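Local atomic coordinates of bifunctional thiamine biosynthesis protein ThiDN (Methanocaldococcus jannaschii DSM 2661, PDB entry 2PHP), a protein that probably makes hydroxymethylpyrimidine diphosphate by kinase steps and, in the C-terminal ThiN domain modelled here, condenses it with a thiazole phosphate to give thiamine phosphate. Residues B[31-36]-B[157-162]; B[52-57]-B[68-73]; B[79-84]-B[129-134]; B[100-105]-B[179-184]; B[118-123]-B[148-153]. One frame throughout, in Å; residues are numbered along the deposited sequence.

Contact 1. Residues B[31-36]-B[157-162]; sequences PEVGSN and EPMIRV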
# COMPACT_ATOMS: atom_id res chain seq x y z
N PRO B 31 13.73 8.64 -11.58
CA PRO B 31 13.51 9.98 -12.12
C PRO B 31 12.38 10.69 -11.37
O PRO B 31 11.64 10.05 -10.63
CB PRO B 31 13.16 9.72 -13.58
CG PRO B 31 12.40 8.43 -13.49
CD PRO B 31 13.21 7.61 -12.50
N GLU B 32 12.27 12.00 -11.58
CA GLU B 32 11.23 12.77 -10.92
C GLU B 32 9.84 12.33 -11.32
O GLU B 32 8.90 12.45 -10.54
CB GLU B 32 11.41 14.27 -11.21
CG GLU B 32 12.53 14.88 -10.42
CD GLU B 32 12.42 14.55 -8.94
OE1 GLU B 32 11.40 14.95 -8.32
OE2 GLU B 32 13.33 13.87 -8.40
N VAL B 33 9.70 11.82 -12.54
CA VAL B 33 8.40 11.37 -13.00
C VAL B 33 8.13 9.92 -12.60
O VAL B 33 7.08 9.35 -12.93
CB VAL B 33 8.24 11.51 -14.52
CG1 VAL B 33 8.30 12.98 -14.89
CG2 VAL B 33 9.33 10.72 -15.25
N GLY B 34 9.09 9.32 -11.88
CA GLY B 34 8.94 7.95 -11.45
C GLY B 34 9.28 6.97 -12.55
O GLY B 34 9.29 7.33 -13.73
N SER B 35 9.56 5.72 -12.19
CA SER B 35 9.90 4.70 -13.17
C SER B 35 8.78 3.69 -13.33
O SER B 35 7.93 3.54 -12.45
CB SER B 35 11.15 3.92 -12.75
OG SER B 35 12.26 4.76 -12.59
N ASN B 36 8.78 2.99 -14.45
CA ASN B 36 7.81 1.93 -14.67
C ASN B 36 8.54 0.84 -15.44
O ASN B 36 9.57 1.11 -16.06
CB ASN B 36 6.60 2.42 -15.47
CG ASN B 36 5.37 1.52 -15.28
OD1 ASN B 36 5.47 0.38 -14.79
ND2 ASN B 36 4.20 2.02 -15.67
N GLU B 157 12.32 16.05 -18.38
CA GLU B 157 13.55 15.66 -17.71
C GLU B 157 14.25 14.58 -18.53
O GLU B 157 13.59 13.75 -19.16
CB GLU B 157 13.22 15.17 -16.29
CG GLU B 157 13.36 13.67 -16.06
CD GLU B 157 12.88 13.26 -14.67
OE1 GLU B 157 11.66 13.32 -14.42
OE2 GLU B 157 13.72 12.89 -13.83
N PRO B 158 15.59 14.60 -18.57
CA PRO B 158 16.34 13.60 -19.33
C PRO B 158 16.01 12.18 -18.85
O PRO B 158 15.53 12.00 -17.73
CB PRO B 158 17.80 13.99 -19.09
CG PRO B 158 17.76 14.70 -17.77
CD PRO B 158 16.51 15.53 -17.90
N MSE B 159 16.27 11.17 -19.68
CA MSE B 159 15.93 9.80 -19.31
C MSE B 159 16.83 8.72 -19.90
O MSE B 159 17.35 8.87 -21.00
CB MSE B 159 14.50 9.48 -19.75
CG MSE B 159 13.86 8.30 -19.02
SE MSE B 159 13.44 8.84 -17.19
CE MSE B 159 12.30 10.34 -17.65
N ILE B 160 16.99 7.62 -19.16
CA ILE B 160 17.75 6.47 -19.64
C ILE B 160 16.73 5.34 -19.71
O ILE B 160 16.05 5.05 -18.73
CB ILE B 160 18.87 6.03 -18.68
CG1 ILE B 160 20.03 7.03 -18.72
CG2 ILE B 160 19.37 4.64 -19.09
CD1 ILE B 160 21.10 6.75 -17.68
N ARG B 161 16.61 4.72 -20.88
CA ARG B 161 15.67 3.63 -21.04
C ARG B 161 16.45 2.33 -21.29
O ARG B 161 17.24 2.25 -22.23
CB ARG B 161 14.71 3.95 -22.19
CG ARG B 161 14.03 5.31 -22.02
CD ARG B 161 13.26 5.77 -23.25
NE ARG B 161 12.67 7.09 -23.04
CZ ARG B 161 13.33 8.24 -23.12
NH1 ARG B 161 14.62 8.26 -23.44
NH2 ARG B 161 12.70 9.38 -22.87
N VAL B 162 16.24 1.34 -20.43
CA VAL B 162 16.90 0.05 -20.52
C VAL B 162 15.95 -0.96 -21.19
O VAL B 162 14.82 -1.14 -20.74
CB VAL B 162 17.32 -0.46 -19.11
CG1 VAL B 162 17.98 -1.82 -19.20
CG2 VAL B 162 18.28 0.55 -18.46
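The carboxylate of Glu157 is the flat group at the centre here. Its OE2 receives Glu32 N on the syn lone pair, at 2.8 Å and with a fairly straight N-H...O angle of 157°. OE1 takes a second, weak hydrogen bond from Val33 N (3.1 Å), so two successive backbone N-H groups of the turn grip one carboxylate. The carboxylate of Glu32 has its plane only 23° from that of Glu157, but its chain bends away and keeps the two negative groups apart. A second flat group, the guanidinium of Arg161, has Met159 CB over one face, 3.4 Å above the plane and off centre.

Glu157 pays for its reach: chi1 is 109°, far from any staggered position, and the chain then runs extended from CG to the turn. Carbon atoms of the turn pack against the acid as well. Pro31 CB lies 3.2 Å from Glu157 OE2, and Val33 CG1 meets Glu157 OE1 tip to tip. Beside the acid, the selenomethionine Met159 doubles back on itself, crossing Pro31 at about a right angle with SE 3.7 Å from Pro31 CB. Its CE ends 3.8 Å from Val33 CG2. Across the subunit boundary, Val33 packs on Val33 of the second subunit.

The turn's own frame is set by the 2.9 Å bond from Gly34 N to Pro31 O. This is a type I beta turn whose two central residues give their N-H groups to a sequence-distant carboxylate, pinning the loop before strand 37-40 to the residues leading into strand 159-164 in the mixed sheet of the ThiN domain.

Contact 2. Residues B[52-57]-B[68-73]; sequences ALTGRI and VGDIEF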
# COMPACT_ATOMS: atom_id res chain seq x y z
N ALA B 52 2.27 -3.56 -17.44
CA ALA B 52 3.12 -2.74 -16.59
C ALA B 52 2.36 -2.26 -15.35
O ALA B 52 1.20 -2.59 -15.17
CB ALA B 52 3.64 -1.55 -17.37
N LEU B 53 3.02 -1.47 -14.50
CA LEU B 53 2.38 -0.96 -13.28
C LEU B 53 1.31 0.07 -13.61
O LEU B 53 1.49 0.88 -14.50
CB LEU B 53 3.42 -0.32 -12.35
CG LEU B 53 4.44 -1.27 -11.75
CD1 LEU B 53 5.50 -0.51 -10.97
CD2 LEU B 53 3.73 -2.26 -10.85
N THR B 54 0.21 0.02 -12.88
CA THR B 54 -0.88 0.97 -13.07
C THR B 54 -0.45 2.28 -12.42
O THR B 54 -0.95 3.35 -12.75
CB THR B 54 -2.19 0.44 -12.43
OG1 THR B 54 -1.92 -0.01 -11.10
CG2 THR B 54 -2.77 -0.71 -13.26
N GLY B 55 0.50 2.18 -11.49
CA GLY B 55 1.04 3.36 -10.83
C GLY B 55 2.46 3.52 -11.38
O GLY B 55 2.66 3.49 -12.59
N ARG B 56 3.43 3.67 -10.49
CA ARG B 56 4.83 3.80 -10.88
C ARG B 56 5.73 3.56 -9.69
O ARG B 56 5.24 3.39 -8.57
CB ARG B 56 5.11 5.19 -11.47
CG ARG B 56 4.95 5.24 -12.99
CD ARG B 56 5.65 6.43 -13.62
NE ARG B 56 5.71 6.30 -15.07
CZ ARG B 56 6.44 7.07 -15.88
NH1 ARG B 56 7.17 8.05 -15.38
NH2 ARG B 56 6.45 6.83 -17.18
N ILE B 57 7.03 3.53 -9.92
CA ILE B 57 7.98 3.35 -8.83
C ILE B 57 8.45 4.75 -8.48
O ILE B 57 8.96 5.46 -9.35
CB ILE B 57 9.17 2.48 -9.26
CG1 ILE B 57 8.65 1.10 -9.66
CG2 ILE B 57 10.17 2.36 -8.11
CD1 ILE B 57 9.65 0.24 -10.36
N VAL B 68 4.17 1.37 -6.68
CA VAL B 68 2.74 1.66 -6.66
C VAL B 68 1.88 1.08 -7.79
O VAL B 68 2.22 1.21 -8.96
CB VAL B 68 2.52 3.21 -6.65
CG1 VAL B 68 1.05 3.55 -6.35
CG2 VAL B 68 3.46 3.85 -5.62
N GLY B 69 0.76 0.47 -7.41
CA GLY B 69 -0.14 -0.09 -8.40
C GLY B 69 0.02 -1.58 -8.65
O GLY B 69 0.79 -2.26 -7.96
N ASP B 70 -0.71 -2.08 -9.64
CA ASP B 70 -0.69 -3.50 -9.99
C ASP B 70 -0.20 -3.68 -11.40
O ASP B 70 -0.20 -2.74 -12.20
CB ASP B 70 -2.09 -4.10 -9.89
CG ASP B 70 -2.76 -3.79 -8.57
OD1 ASP B 70 -2.19 -4.12 -7.51
OD2 ASP B 70 -3.87 -3.20 -8.59
N ILE B 71 0.20 -4.91 -11.72
CA ILE B 71 0.66 -5.20 -13.06
C ILE B 71 -0.56 -5.57 -13.88
O ILE B 71 -1.28 -6.50 -13.54
CB ILE B 71 1.66 -6.35 -13.08
CG1 ILE B 71 2.94 -5.90 -12.40
CG2 ILE B 71 1.93 -6.77 -14.51
CD1 ILE B 71 3.99 -6.98 -12.29
N GLU B 72 -0.80 -4.82 -14.94
CA GLU B 72 -1.93 -5.07 -15.80
C GLU B 72 -1.59 -4.70 -17.24
O GLU B 72 -0.79 -3.78 -17.49
CB GLU B 72 -3.13 -4.23 -15.32
CG GLU B 72 -3.55 -4.53 -13.89
CD GLU B 72 -4.86 -5.29 -13.82
OE1 GLU B 72 -5.00 -6.32 -14.51
OE2 GLU B 72 -5.74 -4.83 -13.06
N PHE B 73 -2.20 -5.42 -18.18
CA PHE B 73 -2.00 -5.15 -19.59
C PHE B 73 -2.68 -3.83 -19.94
O PHE B 73 -3.75 -3.51 -19.43
CB PHE B 73 -2.60 -6.27 -20.44
CG PHE B 73 -1.69 -7.44 -20.59
CD1 PHE B 73 -0.73 -7.46 -21.60
CD2 PHE B 73 -1.74 -8.50 -19.68
CE1 PHE B 73 0.17 -8.50 -21.70
CE2 PHE B 73 -0.84 -9.55 -19.77
CZ PHE B 73 0.12 -9.55 -20.78
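Backbone hydrogen bonds carry most of this contact. Ala52 and Glu72 form an antiparallel hydrogen-bonded pair: Ala52 N gives to Glu72 O at 3.1 Å, Glu72 N returns to Ala52 O at 3.0 Å, and both donors sit above the carbonyl plane they address. Thr54 N reaches Asp70 O at 2.9 Å, in the carbonyl plane but with a bent N-H...O angle of 134°. Further along, Val68 N gives to Arg56 O.

One side chain joins in. With chi1 at 48°, Thr54 OG1 occupies the crowded position between N and carbonyl carbon, and from there it accepts Asp70 N at 2.8 Å. The same hydroxyl is hydrogen-bonded to Tyr66 OH of the second subunit.

Strands 50-53 and 71-73 are thus the base of one long beta hairpin whose far end is the small sheet of strands 57-59 and 65-67. The regular pairing breaks where Gly55 and Gly69 face each other, their CA atoms 4.4 Å apart, neither carrying a side chain to hold the backbones off.

CA-H...O contacts fill in around Leu53 and Ile71, a non-hydrogen-bonded pair: Leu53 CA lies 3.3 Å from Asp70 O, and Ile71 CA similarly approaches Ala52 O. Among the apolar contacts, Leu53 CD2 crosses obliquely to Ile71 CG1 at 4.0 Å on the side covered by helix 8-22, and Thr54 CG2 packs on Glu72 CG at 3.9 Å.

Contact 3. Residues B[79-84]-B[129-134]; sequences IAKIIL and TMEWGT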
# COMPACT_ATOMS: atom_id res chain seq x y z
N ILE B 79 5.50 3.58 -22.19
CA ILE B 79 6.58 2.60 -22.38
C ILE B 79 6.20 1.61 -23.49
O ILE B 79 7.07 1.01 -24.12
CB ILE B 79 6.86 1.80 -21.08
CG1 ILE B 79 7.25 2.74 -19.94
CG2 ILE B 79 7.99 0.80 -21.33
CD1 ILE B 79 8.56 3.45 -20.15
N ALA B 80 4.90 1.45 -23.73
CA ALA B 80 4.45 0.54 -24.78
C ALA B 80 4.93 1.06 -26.14
O ALA B 80 5.36 0.28 -26.99
CB ALA B 80 2.93 0.44 -24.76
N LYS B 81 4.85 2.38 -26.34
CA LYS B 81 5.30 2.98 -27.60
C LYS B 81 6.76 2.65 -27.85
O LYS B 81 7.17 2.42 -28.99
CB LYS B 81 5.13 4.51 -27.56
CG LYS B 81 3.69 5.02 -27.55
CD LYS B 81 3.67 6.54 -27.56
CE LYS B 81 2.30 7.13 -27.23
NZ LYS B 81 1.29 6.81 -28.27
N ILE B 82 7.56 2.61 -26.79
CA ILE B 82 8.98 2.30 -26.94
C ILE B 82 9.17 0.83 -27.35
O ILE B 82 9.90 0.55 -28.31
CB ILE B 82 9.76 2.56 -25.63
CG1 ILE B 82 9.73 4.06 -25.30
CG2 ILE B 82 11.19 2.06 -25.79
CD1 ILE B 82 10.24 4.40 -23.89
N ILE B 83 8.53 -0.08 -26.64
CA ILE B 83 8.65 -1.51 -26.95
C ILE B 83 8.14 -1.86 -28.35
O ILE B 83 8.83 -2.55 -29.10
CB ILE B 83 7.91 -2.37 -25.90
CG1 ILE B 83 8.56 -2.15 -24.53
CG2 ILE B 83 7.96 -3.84 -26.30
CD1 ILE B 83 7.79 -2.71 -23.36
N LEU B 84 6.95 -1.39 -28.71
CA LEU B 84 6.42 -1.68 -30.03
C LEU B 84 7.31 -1.10 -31.12
O LEU B 84 7.43 -1.69 -32.20
CB LEU B 84 4.99 -1.15 -30.17
CG LEU B 84 3.92 -2.12 -29.68
CD1 LEU B 84 4.12 -2.40 -28.19
CD2 LEU B 84 2.54 -1.55 -29.95
N THR B 129 6.73 11.47 -29.77
CA THR B 129 8.12 11.56 -29.36
C THR B 129 8.74 10.18 -29.09
O THR B 129 9.85 9.90 -29.54
CB THR B 129 8.28 12.38 -28.07
OG1 THR B 129 7.59 13.63 -28.20
CG2 THR B 129 9.76 12.65 -27.80
N MSE B 130 8.02 9.33 -28.35
CA MSE B 130 8.55 8.01 -28.02
C MSE B 130 8.70 7.05 -29.18
O MSE B 130 9.62 6.24 -29.20
CB MSE B 130 7.70 7.36 -26.92
CG MSE B 130 7.85 8.02 -25.55
SE MSE B 130 9.70 8.01 -24.85
CE MSE B 130 10.22 9.78 -25.48
N GLU B 131 7.80 7.13 -30.16
CA GLU B 131 7.90 6.23 -31.31
C GLU B 131 9.03 6.71 -32.22
O GLU B 131 9.89 5.93 -32.64
CB GLU B 131 6.57 6.22 -32.09
CG GLU B 131 5.36 6.10 -31.19
CD GLU B 131 4.05 5.99 -31.95
OE1 GLU B 131 3.91 6.67 -33.00
OE2 GLU B 131 3.17 5.24 -31.49
N TRP B 132 9.02 8.00 -32.51
CA TRP B 132 10.03 8.61 -33.36
C TRP B 132 11.44 8.51 -32.77
O TRP B 132 12.39 8.15 -33.47
CB TRP B 132 9.67 10.08 -33.60
CG TRP B 132 10.79 10.86 -34.17
CD1 TRP B 132 11.16 10.93 -35.48
CD2 TRP B 132 11.75 11.63 -33.44
NE1 TRP B 132 12.30 11.69 -35.61
CE2 TRP B 132 12.68 12.13 -34.37
CE3 TRP B 132 11.91 11.94 -32.08
CZ2 TRP B 132 13.77 12.93 -33.99
CZ3 TRP B 132 12.99 12.74 -31.70
CH2 TRP B 132 13.90 13.22 -32.65
N GLY B 133 11.57 8.86 -31.49
CA GLY B 133 12.86 8.81 -30.83
C GLY B 133 13.47 7.42 -30.78
O GLY B 133 14.67 7.25 -30.97
N THR B 134 12.63 6.43 -30.50
CA THR B 134 13.09 5.05 -30.44
C THR B 134 13.57 4.64 -31.83
O THR B 134 14.64 4.05 -31.97
CB THR B 134 11.97 4.10 -29.97
OG1 THR B 134 11.59 4.43 -28.63
CG2 THR B 134 12.44 2.65 -30.02
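Met130 O is the best-held polar atom, with two donors from a single residue: Thr134 OG1 at 2.7 Å, nearly along the C=O axis, and Thr134 N at a longer 3.3 Å. The hydroxyl is thereby turned back onto its own helix, and toward Ile82 Thr134 makes van der Waals contacts.

This is a helix-helix interface. Helices 77-87 and 129-141 run in roughly the same direction on one face of the mixed sheet, their short segments 8.2 Å apart with a crossing angle of -30°, while helix 167-185 covers the opposite face. Between the two backbones Lys81 CB meets Met130 CB at 3.9 Å.

Toward the sheet, Ile82 and the selenomethionine Met130 lie side by side and point the same way. Ile82 CD1 rests 3.8 Å from the SE of Met130, which bends at chi2 and chi3 so that its CE leads off from the partner helix. Thr134 crosses Ile82 at about a right angle. Its OG1 lies against Ile82 CG2, and its CG2 methyl, anti to the backbone N, touches Ile82 O at 3.7 Å. Ile82 also reaches Cys96 in the sheet beneath.

On the outer side Lys81 crosses Glu131 obliquely, aliphatic part against aliphatic part. Lys81 bends only at its last torsion, chi4, leaving NZ 4.0 Å from Glu131 OE2, too far for a salt bridge.

Contact 4. Residues B[100-105]-B[179-184]; sequences KYDGGL and KIYNTL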
# COMPACT_ATOMS: atom_id res chain seq x y z
N LYS B 100 16.46 7.06 -14.01
CA LYS B 100 17.03 8.39 -13.98
C LYS B 100 18.29 8.52 -14.85
O LYS B 100 19.12 7.61 -14.92
CB LYS B 100 17.34 8.77 -12.54
CG LYS B 100 17.86 10.18 -12.35
CD LYS B 100 18.32 10.39 -10.92
CE LYS B 100 18.71 11.83 -10.67
NZ LYS B 100 19.22 11.99 -9.29
N TYR B 101 18.40 9.67 -15.51
CA TYR B 101 19.53 9.95 -16.39
C TYR B 101 20.70 10.61 -15.67
O TYR B 101 20.51 11.34 -14.70
CB TYR B 101 19.07 10.86 -17.52
CG TYR B 101 20.21 11.46 -18.31
CD1 TYR B 101 20.82 10.74 -19.35
CD2 TYR B 101 20.68 12.74 -18.03
CE1 TYR B 101 21.85 11.30 -20.09
CE2 TYR B 101 21.72 13.30 -18.76
CZ TYR B 101 22.30 12.58 -19.80
OH TYR B 101 23.30 13.14 -20.55
N ASP B 102 21.91 10.38 -16.17
CA ASP B 102 23.12 10.97 -15.62
C ASP B 102 24.24 10.86 -16.66
O ASP B 102 24.62 9.75 -17.04
CB ASP B 102 23.54 10.28 -14.33
CG ASP B 102 24.82 10.86 -13.73
OD1 ASP B 102 25.88 10.82 -14.40
OD2 ASP B 102 24.78 11.35 -12.59
N GLY B 103 24.75 12.01 -17.11
CA GLY B 103 25.80 12.02 -18.12
C GLY B 103 27.04 11.22 -17.78
O GLY B 103 27.54 10.44 -18.60
N GLY B 104 27.55 11.40 -16.56
CA GLY B 104 28.73 10.67 -16.14
C GLY B 104 28.47 9.17 -16.18
O GLY B 104 29.33 8.40 -16.62
N LEU B 105 27.29 8.77 -15.72
CA LEU B 105 26.92 7.36 -15.69
C LEU B 105 26.94 6.79 -17.11
O LEU B 105 27.44 5.68 -17.33
CB LEU B 105 25.54 7.20 -15.06
CG LEU B 105 24.95 5.79 -14.91
CD1 LEU B 105 25.90 4.88 -14.14
CD2 LEU B 105 23.61 5.89 -14.19
N LYS B 179 24.83 -0.38 -9.54
CA LYS B 179 26.06 -0.54 -8.77
C LYS B 179 27.13 0.45 -9.19
O LYS B 179 27.89 0.94 -8.35
CB LYS B 179 26.59 -1.97 -8.89
CG LYS B 179 25.79 -2.93 -8.03
CD LYS B 179 26.20 -4.37 -8.23
CE LYS B 179 25.30 -5.30 -7.43
NZ LYS B 179 25.55 -6.74 -7.73
N ILE B 180 27.18 0.76 -10.48
CA ILE B 180 28.14 1.72 -10.99
C ILE B 180 27.74 3.08 -10.43
O ILE B 180 28.56 3.82 -9.91
CB ILE B 180 28.12 1.74 -12.54
CG1 ILE B 180 28.64 0.41 -13.07
CG2 ILE B 180 28.93 2.93 -13.06
CD1 ILE B 180 28.63 0.30 -14.58
N TYR B 181 26.45 3.38 -10.53
CA TYR B 181 25.92 4.64 -10.04
C TYR B 181 26.20 4.82 -8.55
O TYR B 181 26.51 5.93 -8.10
CB TYR B 181 24.42 4.72 -10.29
CG TYR B 181 23.82 6.07 -9.97
CD1 TYR B 181 24.13 7.19 -10.73
CD2 TYR B 181 22.94 6.22 -8.90
CE1 TYR B 181 23.57 8.43 -10.44
CE2 TYR B 181 22.37 7.45 -8.60
CZ TYR B 181 22.69 8.55 -9.38
OH TYR B 181 22.13 9.77 -9.10
N ASN B 182 26.09 3.75 -7.77
CA ASN B 182 26.34 3.85 -6.33
C ASN B 182 27.75 4.36 -6.05
O ASN B 182 27.96 5.14 -5.12
CB ASN B 182 26.15 2.50 -5.63
CG ASN B 182 24.69 2.05 -5.57
OD1 ASN B 182 23.77 2.88 -5.50
ND2 ASN B 182 24.47 0.74 -5.58
N THR B 183 28.71 3.91 -6.85
CA THR B 183 30.09 4.33 -6.69
C THR B 183 30.19 5.82 -7.00
O THR B 183 30.82 6.57 -6.26
CB THR B 183 31.03 3.54 -7.64
OG1 THR B 183 30.84 2.14 -7.42
CG2 THR B 183 32.49 3.88 -7.37
N LEU B 184 29.57 6.25 -8.09
CA LEU B 184 29.60 7.66 -8.46
C LEU B 184 28.99 8.49 -7.34
O LEU B 184 29.52 9.53 -6.96
CB LEU B 184 28.79 7.93 -9.73
CG LEU B 184 29.23 7.31 -11.06
CD1 LEU B 184 28.31 7.82 -12.15
CD2 LEU B 184 30.68 7.69 -11.36
O HOH W 1 22.98 11.64 -10.67
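Tyr181 (chi1 -173°), Asp102 (179°) and Leu105 (-179°) all hold CG anti to the backbone N, and so does Lys100. The tyrosine ring swings out from its helix toward the turn at Asp102, while Leu105 reaches across to Tyr181.

One water joins the polar tips. It donates to Asp102 OD2 at 2.6 Å and is hydrogen-bonded to Tyr181 OH at the same 2.6 Å, lying in the plane of the ring at its edge. Asp102 OD2 itself sits at the ring edge too, 3.8 Å from Tyr181 CE1, with the carboxylate steeply turned against the ring. The other oxygen works locally. Asp102 is the N-cap of helix 103-109, and its OD1 accepts Leu105 N at 2.8 Å, met from above the carboxylate plane. The helix start and its water link to helix 167-185 therefore share one carboxylate.

Beneath this the packing is apolar. Leu105 divides its branches, CD1 going to Ile180 CG2 at 3.8 Å and CD2 to Tyr181 CD1 at 3.7 Å. Leu184, one turn on from Ile180, places CD1 against Leu105 CA at 3.8 Å. The fully extended Lys100 crosses the tyrosine at about a right angle and ends with NZ 3.7 Å from Tyr181 OH.

Contact 5. Residues B[118-123]-B[148-153]; sequences FDRKEE and IYDRGG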
# COMPACT_ATOMS: atom_id res chain seq x y z
N PHE B 118 18.57 9.95 -28.96
CA PHE B 118 17.83 10.83 -29.86
C PHE B 118 17.73 12.20 -29.20
O PHE B 118 17.90 12.33 -27.99
CB PHE B 118 16.42 10.26 -30.15
CG PHE B 118 15.50 10.27 -28.97
CD1 PHE B 118 14.78 11.41 -28.63
CD2 PHE B 118 15.36 9.13 -28.18
CE1 PHE B 118 13.92 11.42 -27.52
CE2 PHE B 118 14.51 9.13 -27.08
CZ PHE B 118 13.79 10.28 -26.74
N ASP B 119 17.46 13.22 -30.01
CA ASP B 119 17.38 14.60 -29.54
C ASP B 119 15.97 15.16 -29.66
O ASP B 119 15.46 15.33 -30.77
CB ASP B 119 18.33 15.48 -30.37
CG ASP B 119 18.47 16.89 -29.81
OD1 ASP B 119 17.49 17.41 -29.23
OD2 ASP B 119 19.56 17.48 -29.95
N ARG B 120 15.35 15.47 -28.53
CA ARG B 120 13.99 16.00 -28.53
C ARG B 120 13.85 17.25 -29.41
O ARG B 120 12.79 17.50 -29.96
CB ARG B 120 13.52 16.31 -27.10
CG ARG B 120 13.11 15.06 -26.30
CD ARG B 120 12.88 15.38 -24.82
NE ARG B 120 12.53 14.20 -24.02
CZ ARG B 120 11.33 13.64 -23.99
NH1 ARG B 120 10.33 14.14 -24.71
NH2 ARG B 120 11.12 12.55 -23.25
N LYS B 121 14.94 18.01 -29.56
CA LYS B 121 14.89 19.21 -30.39
C LYS B 121 14.77 18.88 -31.89
O LYS B 121 14.29 19.70 -32.66
CB LYS B 121 16.14 20.06 -30.19
CG LYS B 121 16.37 20.55 -28.79
CD LYS B 121 17.58 21.47 -28.73
CE LYS B 121 18.90 20.77 -29.08
NZ LYS B 121 18.99 20.23 -30.47
N GLU B 122 15.19 17.68 -32.29
CA GLU B 122 15.12 17.25 -33.69
C GLU B 122 13.81 16.54 -34.05
O GLU B 122 13.68 15.99 -35.14
CB GLU B 122 16.27 16.30 -34.03
CG GLU B 122 17.69 16.87 -33.90
CD GLU B 122 18.00 17.96 -34.92
OE1 GLU B 122 17.83 17.71 -36.14
OE2 GLU B 122 18.44 19.06 -34.52
N GLU B 123 12.83 16.54 -33.14
CA GLU B 123 11.57 15.87 -33.42
C GLU B 123 10.78 16.57 -34.51
O GLU B 123 10.57 17.78 -34.46
CB GLU B 123 10.70 15.78 -32.16
CG GLU B 123 9.47 14.89 -32.33
CD GLU B 123 8.51 14.95 -31.16
OE1 GLU B 123 8.98 14.85 -30.00
OE2 GLU B 123 7.29 15.10 -31.38
N ILE B 148 18.69 3.44 -24.53
CA ILE B 148 18.26 4.53 -25.38
C ILE B 148 18.02 5.66 -24.38
O ILE B 148 17.17 5.55 -23.49
CB ILE B 148 16.95 4.22 -26.13
CG1 ILE B 148 17.19 3.12 -27.17
CG2 ILE B 148 16.44 5.47 -26.83
CD1 ILE B 148 15.98 2.82 -28.01
N TYR B 149 18.80 6.72 -24.49
CA TYR B 149 18.66 7.84 -23.58
C TYR B 149 18.48 9.11 -24.38
O TYR B 149 18.64 9.10 -25.59
CB TYR B 149 19.90 7.94 -22.69
CG TYR B 149 21.12 8.57 -23.36
CD1 TYR B 149 21.26 9.96 -23.44
CD2 TYR B 149 22.13 7.78 -23.91
CE1 TYR B 149 22.37 10.54 -24.04
CE2 TYR B 149 23.25 8.35 -24.51
CZ TYR B 149 23.37 9.73 -24.57
OH TYR B 149 24.47 10.30 -25.17
N ASP B 150 18.12 10.18 -23.70
CA ASP B 150 17.97 11.48 -24.34
C ASP B 150 18.26 12.50 -23.25
O ASP B 150 17.99 12.25 -22.07
CB ASP B 150 16.58 11.65 -24.96
CG ASP B 150 15.51 12.02 -23.95
OD1 ASP B 150 15.13 11.15 -23.14
OD2 ASP B 150 15.06 13.18 -23.97
N ARG B 151 18.81 13.64 -23.64
CA ARG B 151 19.18 14.67 -22.67
C ARG B 151 18.05 15.58 -22.20
O ARG B 151 18.30 16.59 -21.52
CB ARG B 151 20.36 15.48 -23.23
CG ARG B 151 21.61 14.63 -23.47
CD ARG B 151 22.91 15.45 -23.44
NE ARG B 151 23.47 15.69 -24.78
CZ ARG B 151 23.03 16.63 -25.62
NH1 ARG B 151 22.03 17.43 -25.28
NH2 ARG B 151 23.61 16.77 -26.81
N GLY B 152 16.82 15.21 -22.53
CA GLY B 152 15.68 16.00 -22.09
C GLY B 152 15.36 17.15 -23.02
O GLY B 152 15.83 17.20 -24.15
N GLY B 153 14.55 18.08 -22.53
CA GLY B 153 14.17 19.22 -23.35
C GLY B 153 13.26 20.14 -22.58
O GLY B 153 13.14 20.03 -21.35
O HOH W 2 19.29 13.85 -26.33
O HOH W 3 13.24 12.28 -21.47
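Phe118 and Asp150 lie side by side and point the same way, with ring and carboxylate planes nearly parallel, 5° apart. Asp150 CB sits over one ring face, 3.7 Å from the centroid, in a CH-pi contact. Both residues hold CG in the crowded position between N and carbonyl carbon. At the ring edge, crossing at about a right angle, is Ile148 CG2, 4.0 Å from Phe118 CD2.

Arg120 comes to the same carboxylate obliquely, its guanidinium plane 61° from it. Its chain is extended as far as NE, which forms a salt bridge to Asp150 OD2 at 2.7 Å, though the hydrogen bond within it is bent and weak. A water in the guanidinium plane links Arg120 NH2 to Asp150 OD1. That second oxygen is also bridged to Arg161, so the acid is probably kept ionised.

Asp150 ends strand 147-150, the second strand of a beta-alpha-beta crossover that leaves strand 115-117 through this loop and helix 129-141. There it makes an Asx turn, OD2 accepting Gly152 N at 3.0 Å from above the carboxylate plane. Asp119 makes another, OD1 taking Lys121 N at 2.6 Å at the 3-10 turn. Another water donates to Phe118 O, 2.6 Å away, and accepts from Arg151 N.

From the N terminus, residues 31-36 open contact 1, which closes only at 157-162 and encloses contacts 2, 3 and 5. Contact 2 closes first, at the base of a hairpin at one edge of the mixed sheet, and ties back to contact 1 through Arg56 and Ile57. Contact 3, joining helices 77-87 and 129-141, crosses contact 5, their segments alternating; Thr129 and Glu123 join them. Contact 4 opens at 100-105 and closes last, at 179-184, tying the start of helix 103-109 to helix 167-185: it encloses contact 5 but crosses contacts 1 and 3. Contacts 1 and 5 meet on neighbouring strands. Contacts 3 and 4 lie on opposite sides of the chain's centre, about 24 Å apart between centres.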